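Local coordinates for protein ketosynthase (Streptomyces sp. MSC090213JE08, PDB 6KXD) that probably condenses fatty acyl and malonyl groups carried on acyl carrier proteins, as the ketosynthase of a highly reducing type II polyketide synthase, at residues Ala105-Thr111 and Val161-Thr167; Ala82-Arg87 and Val151-Leu156; Leu100-Val106 and Glu188-Leu193; Val177-Asp182 and Val257-Gly261. All coordinates share one frame; numbering follows the deposited sequence.

Interaction 1. Residues Ala105-Thr111 and Val161-Thr167; sequences AVITVGT and VEATTVT
Thr164 O is approached by several groups at once. The amide of Val109 donates to it over 3.2 Å, N to O, in a bent bond (142° at the hydrogen), while Thr108 adds a close CA-H contact, CA to O 3.0 Å. The Ser149 hydroxyl, from helix 147-156, makes a further weak bond to the same oxygen. Either side of this point the two strands run parallel and in register from Ala105 beside Val161 to Gly110 beside Val166. Glu162 N bonds Ala105 O, Ile107 N bonds Glu162 O, and Thr164 N reaches Ile107 O at 2.9 Å. The last rung joins Thr111 N to Val166 O.

On one face the side chains of Ile107 and Val161 cross obliquely, CD1 of the isoleucine resting on CG1 of the valine at 3.5 Å. With OG1 of Thr165 beside the backbone N (chi1 -61°), CG2 is trans to that nitrogen and meets Thr111 CG2 at 4.0 Å; OG1 turns instead to Ala145 O.

The other face carries Val106 and Glu162, which lie side by side and point the same way. The glutamate chain is fully extended, and its OE1 passes Val106 CG2 at 3.6 Å. OE1 forms a salt bridge with Arg190 of the neighbouring subunit, which also packs on Val106, while OE2 takes bonds from Tyr179 and from Asn186 of that subunit. The buried carboxylate is therefore held by a cation and two neutral donors, which would probably stabilise its charged form and couples this strand pair to the dimer interface.

Interaction 2. Residues Ala82-Arg87 and Val151-Leu156; sequences AVAAAR and VIAREL
Glu155 crosses the gap between the two helices, and nearly every atom of its side chain finds a partner on segment 82-87. CB sits 3.5 Å from Val83 CG1, and CG presses on the same methyl at 3.4 Å, the two side chains crossing at about a right angle. With CG anti to the backbone N and the chain bent at the next bond (chi2 65°), the carboxylate swings round to Arg87. There OE2 receives a salt-bridging hydrogen bond from NH2, 2.7 Å long and nearly straight (166°). The oxygen lies in the guanidinium plane, at its edge, yet the donor stands above the carboxylate plane; the two flat groups are almost perpendicular. OE2 is also met by the amide of His68, and OE1 by those of His69 and Val70, which fix the carboxylate's rotation.

Arg87 is held just as closely: Leu156 CD2 lies 3.7 Å above the centre of one guanidinium face, NE bonds Trp66 O, and NH1 pairs with Glu97. Lower in the gap the contact is apolar. Val83 CG2 packs tightly on Val151 CG2 at 3.3 Å, and Ala86 CB meets Ile152 CG2 at 3.7 Å. The axes of these short helical segments pass 9.2 Å apart, crossing at -49°, with Ala86 at the contact.

Ile152 also leans on Ile107 and Val109, while Ala85 touches strand 234-242. The pair thus covers one face of the N-terminal half's sheet, as the outer helical layer does in the alpha-beta-alpha-beta-alpha thiolase fold.

Interaction 3. Residues Leu100-Val106 and Glu188-Leu193; sequences LGERQAV and EVDIAL
Val106 joins strand 191-198 through both of its backbone polar atoms. Its N donates to Ile191 O at 3.2 Å, and its O accepts from Leu193 N at 2.8 Å. The carbon framework closes in around these bonds. Ala105 CB and Ile191 CG2 are pressed to 3.4 Å, tighter than usual for two methyls, while on the other face Val106 CG2 meets Val189 CG2 more loosely at 4.2 Å.

Ile191 sends its longer branch, CG1 anti to the backbone N (chi1 -170°), under the end of Arg103. Its CD1 lies 3.7 Å from the guanidinium plane, displaced toward the rim, and also touches Leu100 CD2 at 4.0 Å. Arg103, bent along its chain, thus lays a flat face on aliphatic carbon while NH2 forms a salt bridge with Glu241. Gln104 instead stretches out across Val189, CG and NE2 both resting on CG1, the amide nitrogen at 3.6 Å. With an alanine here in place of Gln104 the cover on Val189 CG1 is gone, which would probably open a gap beside Glu256 of the neighbouring subunit.

Farther out, Asp190 is held by Ser242, and Glu188 forms salt bridges with Arg189 and Arg190 of the neighbouring subunit. Strand 191-198 is reached from strand 161-166 through helix 172-185, whose Tyr179 and Ser183 pack on Val106. Strand 105-110 lies between the two, so the arrangement is a beta-alpha-beta crossover that spans one intervening strand, within the parallel part of the thiolase-fold sheet.

Interaction 4. Residues Val177-Asp182 and Val257-Gly261; sequences VGYGLD and VLGYG
Helix 172-185 belongs to the buried central layer of the thiolase fold, and here it lies across strand 255-264, the short segments 8.4 Å apart at their axes and crossing at -118°. Tyr260 carries the contact. Its CG sits between the backbone N and the carbonyl carbon (chi1 81°), which lays the ring over the helix, and Gly178 CA lies over one face of the ring.

At the far end, Tyr260 OH donates a very short hydrogen bond to Asp182 OD2, 2.5 Å, the carboxylate standing at the ring edge with its plane turned 43° from the ring. Asp182 OD2 also forms a salt bridge with Arg196 NE of the neighbouring subunit, whose cation would probably keep the carboxylate ionised.

At the backbone end of the tyrosine the strand carries a classic beta bulge, Leu258 and Gly259 both facing Ile403 on strand 398-405. Leu181 CD2 fits in there, 3.8 Å from Gly259 CA and equally far from Tyr260 CD1, near the ring plane. The same methyl lies 3.9 Å from Val257 CG1, the two side chains sliding past each other in opposite directions. A phenylalanine in place of Tyr260 would probably leave Asp182 OD2 without its hydroxyl mate, the salt bridge to Arg196 of the neighbouring subunit losing that second partner on the oxygen. Tyr260 N donates to Asp287 OD2 of helix 274-288.

Strand 105-110 ties three of the contacts together. Interactions 1 and 3 share Ala105 and Val106, and Thr108 N meets Leu193 O at 2.8 Å where the sheet continues from one to the other. Interaction 2 packs on one face of that sheet, Ile152 CD1 lying 3.4 Å from Val109 CG2, while helix 172-185 of interaction 4 lies on the other, with Tyr179 OH 2.6 Å from Glu162 OE2. Interactions 2 and 4 do not touch, their nearest atoms being about 12 Å apart. Strand 161-166 runs into helix 172-185 through the turn that, in ketosynthases, carries the nucleophilic cysteine, so interaction 1 ends just before the probable nucleophile turn, and interaction 4 holds the helix that follows it.

Interaction 1. Residues Ala105-Thr111 and Val161-Thr167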
loop_
_atom_site.group_PDB
_atom_site.type_symbol
_atom_site.label_atom_id
_atom_site.label_comp_id
_atom_site.label_asym_id
_atom_site.label_seq_id
_atom_site.Cartn_x
_atom_site.Cartn_y
_atom_site.Cartn_z
ATOM N N ALA A 105 1.804 2.719 -17.757
ATOM C CA ALA A 105 1.452 1.492 -17.067
ATOM C C ALA A 105 1.323 1.795 -15.593
ATOM O O ALA A 105 1.872 2.803 -15.081
ATOM C CB ALA A 105 2.519 0.453 -17.303
ATOM N N VAL A 106 0.601 0.904 -14.926
ATOM C CA VAL A 106 0.561 0.921 -13.526
ATOM C C VAL A 106 1.360 -0.303 -13.057
ATOM O O VAL A 106 1.183 -1.382 -13.587
ATOM C CB VAL A 106 -0.890 0.946 -13.008
ATOM C CG1 VAL A 106 -0.983 0.547 -11.543
ATOM C CG2 VAL A 106 -1.521 2.307 -13.221
ATOM N N ILE A 107 2.206 -0.102 -12.040
ATOM C CA ILE A 107 2.900 -1.172 -11.353
ATOM C C ILE A 107 2.521 -1.055 -9.888
ATOM O O ILE A 107 2.832 -0.076 -9.275
ATOM C CB ILE A 107 4.416 -1.063 -11.531
ATOM C CG1 ILE A 107 4.825 -1.163 -12.998
ATOM C CG2 ILE A 107 5.123 -2.092 -10.655
ATOM C CD1 ILE A 107 6.309 -0.957 -13.206
ATOM N N THR A 108 1.821 -2.046 -9.386
ATOM C CA THR A 108 1.292 -1.966 -8.042
ATOM C C THR A 108 1.572 -3.313 -7.386
ATOM O O THR A 108 1.134 -4.355 -7.891
ATOM C CB THR A 108 -0.153 -1.469 -8.078
ATOM O OG1 THR A 108 -0.678 -1.488 -6.751
ATOM C CG2 THR A 108 -1.011 -2.292 -8.997
ATOM N N VAL A 109 2.436 -3.228 -6.368
ATOM C CA VAL A 109 2.943 -4.320 -5.623
ATOM C C VAL A 109 2.427 -4.169 -4.199
ATOM O O VAL A 109 2.658 -3.174 -3.554
ATOM C CB VAL A 109 4.474 -4.382 -5.615
ATOM C CG1 VAL A 109 4.934 -5.564 -4.789
ATOM C CG2 VAL A 109 5.034 -4.477 -7.026
ATOM N N GLY A 110 1.794 -5.222 -3.723
ATOM C CA GLY A 110 1.342 -5.288 -2.359
ATOM C C GLY A 110 2.445 -5.784 -1.458
ATOM O O GLY A 110 3.275 -6.567 -1.880
ATOM N N THR A 111 2.432 -5.378 -0.191
ATOM C CA THR A 111 3.347 -5.922 0.776
ATOM C C THR A 111 2.794 -5.789 2.189
ATOM O O THR A 111 2.033 -4.862 2.475
ATOM C CB THR A 111 4.726 -5.256 0.720
ATOM O OG1 THR A 111 5.606 -6.188 1.343
ATOM C CG2 THR A 111 4.825 -3.946 1.451
ATOM N N VAL A 161 5.317 5.097 -15.552
ATOM C CA VAL A 161 4.683 4.193 -14.666
ATOM C C VAL A 161 4.210 4.980 -13.450
ATOM O O VAL A 161 4.946 5.820 -12.935
ATOM C CB VAL A 161 5.729 3.127 -14.289
ATOM C CG1 VAL A 161 5.476 2.473 -12.948
ATOM C CG2 VAL A 161 5.812 2.117 -15.421
ATOM N N GLU A 162 3.008 4.626 -12.991
ATOM C CA GLU A 162 2.575 4.866 -11.631
ATOM C C GLU A 162 2.953 3.634 -10.800
ATOM O O GLU A 162 2.338 2.597 -10.916
ATOM C CB GLU A 162 1.076 5.089 -11.632
ATOM C CG GLU A 162 0.499 5.506 -10.296
ATOM C CD GLU A 162 -1.017 5.549 -10.372
ATOM O OE1 GLU A 162 -1.550 5.428 -11.498
ATOM O OE2 GLU A 162 -1.660 5.671 -9.326
ATOM N N ALA A 163 3.961 3.800 -9.976
ATOM C CA ALA A 163 4.504 2.721 -9.114
ATOM C C ALA A 163 3.995 2.916 -7.693
ATOM O O ALA A 163 4.458 3.762 -6.992
ATOM C CB ALA A 163 6.009 2.744 -9.134
ATOM N N THR A 164 2.981 2.127 -7.344
ATOM C CA THR A 164 2.300 2.254 -6.116
ATOM C C THR A 164 2.466 0.952 -5.344
ATOM O O THR A 164 2.006 -0.120 -5.772
ATOM C CB THR A 164 0.803 2.504 -6.338
ATOM O OG1 THR A 164 0.673 3.679 -7.129
ATOM C CG2 THR A 164 0.080 2.734 -5.036
ATOM N N THR A 165 3.071 1.038 -4.179
ATOM C CA THR A 165 3.050 -0.123 -3.318
ATOM C C THR A 165 1.848 -0.025 -2.383
ATOM O O THR A 165 1.706 0.962 -1.699
ATOM C CB THR A 165 4.299 -0.188 -2.450
ATOM O OG1 THR A 165 5.356 -0.270 -3.405
ATOM C CG2 THR A 165 4.342 -1.404 -1.554
ATOM N N VAL A 166 1.015 -1.057 -2.410
ATOM C CA VAL A 166 -0.145 -1.114 -1.571
ATOM C C VAL A 166 0.228 -1.899 -0.301
ATOM O O VAL A 166 0.629 -3.061 -0.332
ATOM C CB VAL A 166 -1.338 -1.695 -2.332
ATOM C CG1 VAL A 166 -2.529 -1.809 -1.405
ATOM C CG2 VAL A 166 -1.670 -0.812 -3.547
ATOM N N THR A 167 0.055 -1.266 0.842
ATOM C CA THR A 167 0.506 -1.845 2.109
ATOM C C THR A 167 -0.732 -2.237 2.928
ATOM O O THR A 167 -0.909 -1.733 3.990
ATOM C CB THR A 167 1.408 -0.885 2.872
ATOM O OG1 THR A 167 0.704 0.316 3.183
ATOM C CG2 THR A 167 2.661 -0.552 2.071
#

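Interaction 2. Residues Ala82-Arg87 and Val151-Leu156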
loop_
_atom_site.group_PDB
_atom_site.type_symbol
_atom_site.label_atom_id
_atom_site.label_comp_id
_atom_site.label_asym_id
_atom_site.label_seq_id
_atom_site.Cartn_x
_atom_site.Cartn_y
_atom_site.Cartn_z
ATOM N N ALA A 82 10.046 -9.314 -6.030
ATOM C CA ALA A 82 9.064 -8.586 -6.779
ATOM C C ALA A 82 9.550 -8.440 -8.232
ATOM O O ALA A 82 8.815 -8.711 -9.205
ATOM C CB ALA A 82 8.865 -7.241 -6.159
ATOM N N VAL A 83 10.817 -8.047 -8.321
ATOM C CA VAL A 83 11.453 -7.752 -9.623
ATOM C C VAL A 83 11.546 -9.063 -10.421
ATOM O O VAL A 83 11.188 -9.093 -11.606
ATOM C CB VAL A 83 12.830 -7.085 -9.433
ATOM C CG1 VAL A 83 13.557 -6.918 -10.760
ATOM C CG2 VAL A 83 12.744 -5.724 -8.769
ATOM N N ALA A 84 12.006 -10.146 -9.774
ATOM C CA ALA A 84 12.084 -11.448 -10.447
ATOM C C ALA A 84 10.708 -11.887 -10.972
ATOM O O ALA A 84 10.590 -12.261 -12.121
ATOM C CB ALA A 84 12.734 -12.459 -9.529
ATOM N N ALA A 85 9.645 -11.846 -10.139
ATOM C CA ALA A 85 8.362 -12.230 -10.569
ATOM C C ALA A 85 7.864 -11.313 -11.692
ATOM O O ALA A 85 7.132 -11.772 -12.583
ATOM C CB ALA A 85 7.390 -12.235 -9.405
ATOM N N ALA A 86 8.182 -10.019 -11.615
ATOM C CA ALA A 86 7.769 -9.097 -12.631
ATOM C C ALA A 86 8.409 -9.489 -13.972
ATOM O O ALA A 86 7.704 -9.526 -14.974
ATOM C CB ALA A 86 8.153 -7.696 -12.259
ATOM N N ARG A 87 9.721 -9.735 -13.948
ATOM C CA ARG A 87 10.472 -10.216 -15.147
ATOM C C ARG A 87 9.723 -11.427 -15.701
ATOM O O ARG A 87 9.280 -11.421 -16.816
ATOM C CB ARG A 87 11.937 -10.462 -14.779
ATOM C CG ARG A 87 12.755 -11.187 -15.842
ATOM C CD ARG A 87 13.068 -10.292 -17.012
ATOM N NE ARG A 87 14.007 -9.227 -16.661
ATOM C CZ ARG A 87 14.220 -8.178 -17.443
ATOM N NH1 ARG A 87 13.618 -8.114 -18.619
ATOM N NH2 ARG A 87 14.977 -7.178 -17.037
ATOM N N VAL A 151 11.362 -0.300 -8.172
ATOM C CA VAL A 151 12.486 -1.091 -8.719
ATOM C C VAL A 151 12.048 -1.913 -9.929
ATOM O O VAL A 151 12.900 -2.231 -10.743
ATOM C CB VAL A 151 13.159 -2.015 -7.697
ATOM C CG1 VAL A 151 13.974 -1.234 -6.701
ATOM C CG2 VAL A 151 12.138 -2.934 -7.045
ATOM N N ILE A 152 10.791 -2.366 -9.974
ATOM C CA ILE A 152 10.278 -3.067 -11.109
ATOM C C ILE A 152 10.373 -2.146 -12.321
ATOM O O ILE A 152 10.760 -2.607 -13.395
ATOM C CB ILE A 152 8.846 -3.546 -10.927
ATOM C CG1 ILE A 152 8.797 -4.617 -9.833
ATOM C CG2 ILE A 152 8.282 -4.012 -12.258
ATOM C CD1 ILE A 152 7.441 -4.985 -9.396
ATOM N N ALA A 153 9.966 -0.887 -12.132
ATOM C CA ALA A 153 9.985 0.037 -13.259
ATOM C C ALA A 153 11.437 0.186 -13.720
ATOM O O ALA A 153 11.740 0.268 -14.944
ATOM C CB ALA A 153 9.363 1.364 -12.920
ATOM N N ARG A 154 12.329 0.287 -12.743
ATOM C CA ARG A 154 13.754 0.433 -13.016
ATOM C C ARG A 154 14.264 -0.756 -13.830
ATOM O O ARG A 154 14.950 -0.590 -14.844
ATOM C CB ARG A 154 14.545 0.572 -11.715
ATOM C CG ARG A 154 14.404 1.940 -11.078
ATOM C CD ARG A 154 15.299 2.086 -9.875
ATOM N NE ARG A 154 16.697 1.939 -10.222
ATOM C CZ ARG A 154 17.653 1.680 -9.326
ATOM N NH1 ARG A 154 17.340 1.641 -8.044
ATOM N NH2 ARG A 154 18.901 1.480 -9.719
ATOM N N GLU A 155 13.986 -1.952 -13.350
ATOM C CA GLU A 155 14.478 -3.180 -14.003
ATOM C C GLU A 155 13.892 -3.351 -15.421
ATOM O O GLU A 155 14.598 -3.773 -16.356
ATOM C CB GLU A 155 14.117 -4.368 -13.130
ATOM C CG GLU A 155 14.489 -5.692 -13.741
ATOM C CD GLU A 155 15.982 -5.936 -13.942
ATOM O OE1 GLU A 155 16.799 -5.188 -13.370
ATOM O OE2 GLU A 155 16.312 -6.899 -14.691
ATOM N N LEU A 156 12.609 -3.020 -15.609
ATOM C CA LEU A 156 11.982 -3.237 -16.886
ATOM C C LEU A 156 12.103 -2.006 -17.800
ATOM O O LEU A 156 11.583 -2.050 -18.938
ATOM C CB LEU A 156 10.536 -3.669 -16.677
ATOM C CG LEU A 156 10.410 -4.975 -15.895
ATOM C CD1 LEU A 156 8.958 -5.330 -15.695
ATOM C CD2 LEU A 156 11.164 -6.084 -16.595
#

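Interaction 3. Residues Leu100-Val106 and Glu188-Leu193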
loop_
_atom_site.group_PDB
_atom_site.type_symbol
_atom_site.label_atom_id
_atom_site.label_comp_id
_atom_site.label_asym_id
_atom_site.label_seq_id
_atom_site.Cartn_x
_atom_site.Cartn_y
_atom_site.Cartn_z
ATOM N N LEU A 100 7.327 -2.407 -23.273
ATOM C CA LEU A 100 6.914 -1.855 -22.001
ATOM C C LEU A 100 7.309 -0.378 -21.901
ATOM O O LEU A 100 6.561 0.410 -21.323
ATOM C CB LEU A 100 7.566 -2.670 -20.879
ATOM C CG LEU A 100 7.076 -4.109 -20.748
ATOM C CD1 LEU A 100 8.055 -4.946 -19.938
ATOM C CD2 LEU A 100 5.688 -4.177 -20.150
ATOM N N GLY A 101 8.507 -0.038 -22.399
ATOM C CA GLY A 101 9.047 1.337 -22.344
ATOM C C GLY A 101 8.084 2.328 -22.983
ATOM O O GLY A 101 8.046 3.499 -22.599
ATOM N N GLU A 102 7.295 1.813 -23.940
ATOM C CA GLU A 102 6.390 2.564 -24.807
ATOM C C GLU A 102 5.046 2.807 -24.115
ATOM O O GLU A 102 4.283 3.670 -24.549
ATOM C CB GLU A 102 6.120 1.800 -26.115
ATOM C CG GLU A 102 7.104 2.088 -27.240
ATOM C CD GLU A 102 7.455 3.555 -27.415
ATOM O OE1 GLU A 102 8.356 4.033 -26.692
ATOM O OE2 GLU A 102 6.813 4.219 -28.252
ATOM N N ARG A 103 4.749 2.033 -23.066
ATOM C CA ARG A 103 3.417 1.999 -22.515
ATOM C C ARG A 103 3.362 2.771 -21.193
ATOM O O ARG A 103 4.255 2.683 -20.343
ATOM C CB ARG A 103 2.947 0.549 -22.372
ATOM C CG ARG A 103 1.921 0.153 -23.422
ATOM C CD ARG A 103 2.131 -1.237 -23.984
ATOM N NE ARG A 103 0.826 -1.861 -24.041
ATOM C CZ ARG A 103 0.603 -3.149 -23.834
ATOM N NH1 ARG A 103 1.533 -4.036 -24.138
ATOM N NH2 ARG A 103 -0.544 -3.537 -23.305
ATOM N N GLN A 104 2.303 3.572 -21.060
ATOM C CA GLN A 104 1.934 4.093 -19.767
ATOM C C GLN A 104 1.362 2.904 -18.995
ATOM O O GLN A 104 0.541 2.162 -19.500
ATOM C CB GLN A 104 0.922 5.238 -19.845
ATOM C CG GLN A 104 0.698 5.865 -18.476
ATOM C CD GLN A 104 -0.367 6.936 -18.427
ATOM O OE1 GLN A 104 -0.659 7.588 -19.429
ATOM N NE2 GLN A 104 -0.951 7.121 -17.248
ATOM N N ALA A 105 1.804 2.719 -17.757
ATOM C CA ALA A 105 1.452 1.492 -17.067
ATOM C C ALA A 105 1.323 1.795 -15.593
ATOM O O ALA A 105 1.872 2.803 -15.081
ATOM C CB ALA A 105 2.519 0.453 -17.303
ATOM N N VAL A 106 0.601 0.904 -14.926
ATOM C CA VAL A 106 0.561 0.921 -13.526
ATOM C C VAL A 106 1.360 -0.303 -13.057
ATOM O O VAL A 106 1.183 -1.382 -13.587
ATOM C CB VAL A 106 -0.890 0.946 -13.008
ATOM C CG1 VAL A 106 -0.983 0.547 -11.543
ATOM C CG2 VAL A 106 -1.521 2.307 -13.221
ATOM N N GLU A 188 -7.133 4.866 -18.809
ATOM C CA GLU A 188 -5.923 5.685 -18.721
ATOM C C GLU A 188 -4.643 4.890 -19.001
ATOM O O GLU A 188 -3.628 5.477 -19.364
ATOM C CB GLU A 188 -5.875 6.357 -17.355
ATOM C CG GLU A 188 -6.872 7.491 -17.236
ATOM C CD GLU A 188 -7.147 7.940 -15.815
ATOM O OE1 GLU A 188 -6.309 7.679 -14.933
ATOM O OE2 GLU A 188 -8.215 8.562 -15.600
ATOM N N VAL A 189 -4.683 3.567 -18.804
ATOM C CA VAL A 189 -3.587 2.709 -19.105
ATOM C C VAL A 189 -4.173 1.433 -19.672
ATOM O O VAL A 189 -5.312 1.127 -19.389
ATOM C CB VAL A 189 -2.718 2.396 -17.865
ATOM C CG1 VAL A 189 -2.089 3.665 -17.299
ATOM C CG2 VAL A 189 -3.505 1.638 -16.808
ATOM N N ASP A 190 -3.363 0.717 -20.450
ATOM C CA ASP A 190 -3.769 -0.499 -21.091
ATOM C C ASP A 190 -3.047 -1.676 -20.448
ATOM O O ASP A 190 -3.285 -2.830 -20.799
ATOM C CB ASP A 190 -3.510 -0.426 -22.598
ATOM C CG ASP A 190 -4.627 0.284 -23.340
ATOM O OD1 ASP A 190 -5.061 1.352 -22.860
ATOM O OD2 ASP A 190 -5.074 -0.243 -24.385
ATOM N N ILE A 191 -2.157 -1.385 -19.505
ATOM C CA ILE A 191 -1.361 -2.428 -18.907
ATOM C C ILE A 191 -1.060 -2.090 -17.446
ATOM O O ILE A 191 -0.839 -0.938 -17.081
ATOM C CB ILE A 191 -0.059 -2.664 -19.687
ATOM C CG1 ILE A 191 0.662 -3.917 -19.192
ATOM C CG2 ILE A 191 0.838 -1.456 -19.617
ATOM C CD1 ILE A 191 1.735 -4.382 -20.127
ATOM N N ALA A 192 -1.069 -3.138 -16.635
ATOM C CA ALA A 192 -0.795 -3.049 -15.203
ATOM C C ALA A 192 -0.043 -4.319 -14.770
ATOM O O ALA A 192 -0.439 -5.433 -15.124
ATOM C CB ALA A 192 -2.103 -2.917 -14.490
ATOM N N LEU A 193 1.089 -4.139 -14.102
ATOM C CA LEU A 193 1.805 -5.191 -13.432
ATOM C C LEU A 193 1.433 -5.119 -11.956
ATOM O O LEU A 193 1.809 -4.182 -11.258
ATOM C CB LEU A 193 3.318 -5.016 -13.601
ATOM C CG LEU A 193 3.776 -4.749 -15.037
ATOM C CD1 LEU A 193 5.300 -4.688 -15.123
ATOM C CD2 LEU A 193 3.208 -5.805 -15.954
#

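Interaction 4. Residues Val177-Asp182 and Val257-Gly261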
loop_
_atom_site.group_PDB
_atom_site.type_symbol
_atom_site.label_atom_id
_atom_site.label_comp_id
_atom_site.label_asym_id
_atom_site.label_seq_id
_atom_site.Cartn_x
_atom_site.Cartn_y
_atom_site.Cartn_z
ATOM N N VAL A 177 -4.214 -6.011 -7.767
ATOM C CA VAL A 177 -4.838 -6.506 -8.967
ATOM C C VAL A 177 -6.083 -5.661 -9.256
ATOM O O VAL A 177 -6.313 -5.247 -10.389
ATOM C CB VAL A 177 -5.183 -8.009 -8.851
ATOM C CG1 VAL A 177 -6.038 -8.467 -10.006
ATOM C CG2 VAL A 177 -3.945 -8.892 -8.752
ATOM N N GLY A 178 -6.874 -5.405 -8.216
ATOM C CA GLY A 178 -8.065 -4.595 -8.331
ATOM C C GLY A 178 -7.748 -3.192 -8.816
ATOM O O GLY A 178 -8.433 -2.653 -9.686
ATOM N N TYR A 179 -6.644 -2.621 -8.317
ATOM C CA TYR A 179 -6.235 -1.314 -8.751
ATOM C C TYR A 179 -5.826 -1.339 -10.219
ATOM O O TYR A 179 -6.143 -0.422 -10.995
ATOM C CB TYR A 179 -5.096 -0.755 -7.901
ATOM C CG TYR A 179 -4.803 0.683 -8.239
ATOM C CD1 TYR A 179 -5.835 1.615 -8.295
ATOM C CD2 TYR A 179 -3.535 1.101 -8.589
ATOM C CE1 TYR A 179 -5.594 2.944 -8.609
ATOM C CE2 TYR A 179 -3.279 2.434 -8.883
ATOM C CZ TYR A 179 -4.314 3.355 -8.900
ATOM O OH TYR A 179 -4.099 4.670 -9.188
ATOM N N GLY A 180 -5.111 -2.382 -10.607
ATOM C CA GLY A 180 -4.797 -2.570 -12.022
ATOM C C GLY A 180 -6.070 -2.609 -12.839
ATOM O O GLY A 180 -6.151 -2.012 -13.873
ATOM N N LEU A 181 -7.064 -3.340 -12.357
ATOM C CA LEU A 181 -8.301 -3.494 -13.062
ATOM C C LEU A 181 -8.954 -2.122 -13.207
ATOM O O LEU A 181 -9.338 -1.724 -14.304
ATOM C CB LEU A 181 -9.196 -4.460 -12.295
ATOM C CG LEU A 181 -10.647 -4.480 -12.744
ATOM C CD1 LEU A 181 -10.743 -5.081 -14.131
ATOM C CD2 LEU A 181 -11.477 -5.231 -11.719
ATOM N N ASP A 182 -9.063 -1.391 -12.097
ATOM C CA ASP A 182 -9.686 -0.078 -12.139
ATOM C C ASP A 182 -8.893 0.848 -13.050
ATOM O O ASP A 182 -9.494 1.654 -13.793
ATOM C CB ASP A 182 -9.780 0.512 -10.741
ATOM C CG ASP A 182 -10.844 -0.148 -9.907
ATOM O OD1 ASP A 182 -11.790 -0.756 -10.519
ATOM O OD2 ASP A 182 -10.760 -0.011 -8.667
ATOM N N VAL A 257 -10.040 -10.837 -15.692
ATOM C CA VAL A 257 -10.376 -10.203 -14.416
ATOM C C VAL A 257 -11.786 -9.624 -14.530
ATOM O O VAL A 257 -12.024 -8.693 -15.312
ATOM C CB VAL A 257 -9.373 -9.092 -14.033
ATOM C CG1 VAL A 257 -9.680 -8.617 -12.629
ATOM C CG2 VAL A 257 -7.923 -9.535 -14.132
ATOM N N LEU A 258 -12.720 -10.151 -13.731
ATOM C CA LEU A 258 -14.114 -9.782 -13.837
ATOM C C LEU A 258 -14.443 -8.626 -12.895
ATOM O O LEU A 258 -15.211 -7.727 -13.249
ATOM C CB LEU A 258 -14.987 -10.984 -13.490
ATOM C CG LEU A 258 -14.738 -12.224 -14.342
ATOM C CD1 LEU A 258 -15.778 -13.285 -14.023
ATOM C CD2 LEU A 258 -14.750 -11.876 -15.805
ATOM N N GLY A 259 -13.889 -8.680 -11.681
ATOM C CA GLY A 259 -14.174 -7.654 -10.703
ATOM C C GLY A 259 -13.485 -7.914 -9.379
ATOM O O GLY A 259 -12.895 -8.956 -9.153
ATOM N N TYR A 260 -13.624 -6.941 -8.488
ATOM C CA TYR A 260 -13.234 -7.125 -7.125
ATOM C C TYR A 260 -14.110 -6.263 -6.225
ATOM O O TYR A 260 -14.899 -5.390 -6.687
ATOM C CB TYR A 260 -11.731 -6.853 -6.967
ATOM C CG TYR A 260 -11.303 -5.412 -6.867
ATOM C CD1 TYR A 260 -11.384 -4.581 -7.976
ATOM C CD2 TYR A 260 -10.716 -4.900 -5.712
ATOM C CE1 TYR A 260 -10.939 -3.273 -7.939
ATOM C CE2 TYR A 260 -10.242 -3.594 -5.668
ATOM C CZ TYR A 260 -10.366 -2.779 -6.777
ATOM O OH TYR A 260 -9.954 -1.503 -6.850
ATOM N N GLY A 261 -13.980 -6.537 -4.932
ATOM C CA GLY A 261 -14.647 -5.783 -3.925
ATOM C C GLY A 261 -13.698 -5.474 -2.789
ATOM O O GLY A 261 -12.884 -6.312 -2.393
#